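Local atomic coordinates of putative endonuclease/exonuclease/phosphatase family protein (Bacteroides thetaiotaomicron, PDB entry 3MPR), a protein that probably cleaves nucleic acids as a metal-dependent hydrolase of the endonuclease/exonuclease/phosphatase family. Residues Ser84-Arg89 and Phe136-Leu141. Numbering follows the deposited sequence.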
# COMPACT_ATOMS: atom_id res chain seq x y z
N SER A 84 8.83 19.90 11.82
CA SER A 84 8.53 19.51 10.45
C SER A 84 9.66 18.58 10.00
O SER A 84 10.33 18.83 8.99
CB SER A 84 8.46 20.74 9.55
OG SER A 84 7.36 21.56 9.94
N ALA A 85 9.90 17.52 10.76
CA ALA A 85 11.08 16.69 10.53
C ALA A 85 10.99 15.90 9.23
O ALA A 85 9.93 15.38 8.89
CB ALA A 85 11.31 15.77 11.70
N ILE A 86 12.12 15.79 8.53
CA ILE A 86 12.21 14.98 7.30
C ILE A 86 13.02 13.71 7.60
O ILE A 86 14.13 13.80 8.13
CB ILE A 86 12.89 15.78 6.16
CG1 ILE A 86 12.05 17.01 5.80
CG2 ILE A 86 13.13 14.91 4.92
CD1 ILE A 86 12.83 18.11 5.05
N PHE A 87 12.43 12.55 7.31
CA PHE A 87 13.11 11.27 7.49
C PHE A 87 13.59 10.77 6.14
O PHE A 87 12.93 10.98 5.12
CB PHE A 87 12.14 10.22 8.08
CG PHE A 87 11.91 10.37 9.57
CD1 PHE A 87 11.06 11.34 10.06
CD2 PHE A 87 12.50 9.49 10.46
CE1 PHE A 87 10.84 11.48 11.41
CE2 PHE A 87 12.28 9.62 11.82
CZ PHE A 87 11.45 10.61 12.29
N TYR A 88 14.74 10.09 6.11
CA TYR A 88 15.27 9.58 4.85
C TYR A 88 16.11 8.34 5.10
O TYR A 88 16.61 8.13 6.20
CB TYR A 88 16.08 10.65 4.13
CG TYR A 88 17.32 11.04 4.89
CD1 TYR A 88 17.24 11.88 5.99
CD2 TYR A 88 18.57 10.54 4.53
CE1 TYR A 88 18.37 12.23 6.71
CE2 TYR A 88 19.71 10.89 5.25
CZ TYR A 88 19.59 11.74 6.33
OH TYR A 88 20.70 12.10 7.07
N ARG A 89 16.24 7.49 4.07
CA ARG A 89 17.06 6.29 4.17
C ARG A 89 18.52 6.67 4.04
O ARG A 89 18.92 7.22 3.02
CB ARG A 89 16.71 5.30 3.06
CG ARG A 89 15.40 4.60 3.28
CD ARG A 89 15.28 3.41 2.36
NE ARG A 89 16.33 2.43 2.61
CZ ARG A 89 16.29 1.18 2.16
NH1 ARG A 89 15.23 0.77 1.47
NH2 ARG A 89 17.28 0.34 2.42
N PHE A 136 18.66 17.25 -5.31
CA PHE A 136 17.34 17.89 -5.25
C PHE A 136 17.12 18.51 -3.87
O PHE A 136 17.81 18.17 -2.91
CB PHE A 136 16.21 16.87 -5.56
CG PHE A 136 16.13 15.73 -4.57
CD1 PHE A 136 15.21 15.76 -3.52
CD2 PHE A 136 16.96 14.63 -4.70
CE1 PHE A 136 15.14 14.70 -2.61
CE2 PHE A 136 16.89 13.58 -3.80
CZ PHE A 136 15.98 13.61 -2.75
N LEU A 137 16.17 19.44 -3.80
CA LEU A 137 15.76 20.02 -2.53
C LEU A 137 14.47 19.35 -2.08
O LEU A 137 13.60 19.07 -2.89
CB LEU A 137 15.51 21.52 -2.67
CG LEU A 137 16.73 22.37 -3.02
CD1 LEU A 137 16.32 23.80 -3.41
CD2 LEU A 137 17.68 22.37 -1.83
N PHE A 138 14.36 19.11 -0.78
CA PHE A 138 13.13 18.56 -0.19
C PHE A 138 12.72 19.49 0.95
O PHE A 138 13.48 19.65 1.91
CB PHE A 138 13.42 17.16 0.35
CG PHE A 138 12.19 16.35 0.67
CD1 PHE A 138 11.46 16.60 1.82
CD2 PHE A 138 11.80 15.30 -0.15
CE1 PHE A 138 10.33 15.84 2.13
CE2 PHE A 138 10.68 14.54 0.16
CZ PHE A 138 9.95 14.81 1.29
N PHE A 139 11.54 20.09 0.85
CA PHE A 139 11.02 21.00 1.87
C PHE A 139 9.83 20.37 2.56
O PHE A 139 9.07 19.65 1.91
CB PHE A 139 10.51 22.29 1.22
CG PHE A 139 11.59 23.15 0.62
CD1 PHE A 139 12.06 22.90 -0.65
CD2 PHE A 139 12.10 24.23 1.32
CE1 PHE A 139 13.05 23.71 -1.20
CE2 PHE A 139 13.07 25.04 0.78
CZ PHE A 139 13.54 24.78 -0.48
N ASN A 140 9.62 20.68 3.84
CA ASN A 140 8.50 20.13 4.58
C ASN A 140 8.00 21.16 5.59
O ASN A 140 8.81 21.83 6.23
CB ASN A 140 8.94 18.84 5.28
CG ASN A 140 7.85 18.21 6.10
OD1 ASN A 140 6.72 18.05 5.64
ND2 ASN A 140 8.19 17.84 7.33
N LEU A 141 6.69 21.32 5.72
CA LEU A 141 6.15 22.35 6.61
C LEU A 141 4.77 21.98 7.15
O LEU A 141 4.17 20.98 6.76
CB LEU A 141 6.08 23.71 5.88
CG LEU A 141 5.25 23.84 4.60
CD1 LEU A 141 3.74 23.86 4.88
CD2 LEU A 141 5.63 25.09 3.84
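The carboxamide of Asn140 is gripped from both ends. Its ND2 gives a weak hydrogen bond to Ser84 O, 2.9 Å away with an N-H...O angle of 148°. ND2 is also bonded to Thr49 O, and OD1 accepts from Thr176 OG1 and Gln50 NE2. These partners fix the rotation of a buried amide. CG lies anti to the backbone N (chi1 179°), on the side where ND2 meets Ser84 O. There Ser84 OG rests on Leu141, 3.6 Å from its CA, and is hydrogen-bonded to Ile121 O. The Ser84 side chain lies about 8 Å from that of Glu51, a magnesium-binding residue of this protein, though no metal is bound to this chain here.

Next to the amide the contact turns apolar. Ile86 and Asn140 run past each other in opposite directions, with Ile86 CG1 3.6 Å from Asn140 CB. Ile86 crosses Phe138 at a slant. Its CD1 is 3.8 Å from Phe138 CD1, and its CG2 packs by the same ring atom at 3.9 Å. An alanine at Ile86 would probably open a gap against Phe138 CD1 and Asn140 CB and leave the Phe138 ring freer to shift.

Strands 86-89 and 135-142 belong to different sheets. The contact is made mainly by side chains, with Asn140 also reaching the backbone of the loop before strand 86-89. Such face-to-face packing is characteristic of the two-sheet sandwich of the DNase I-like fold.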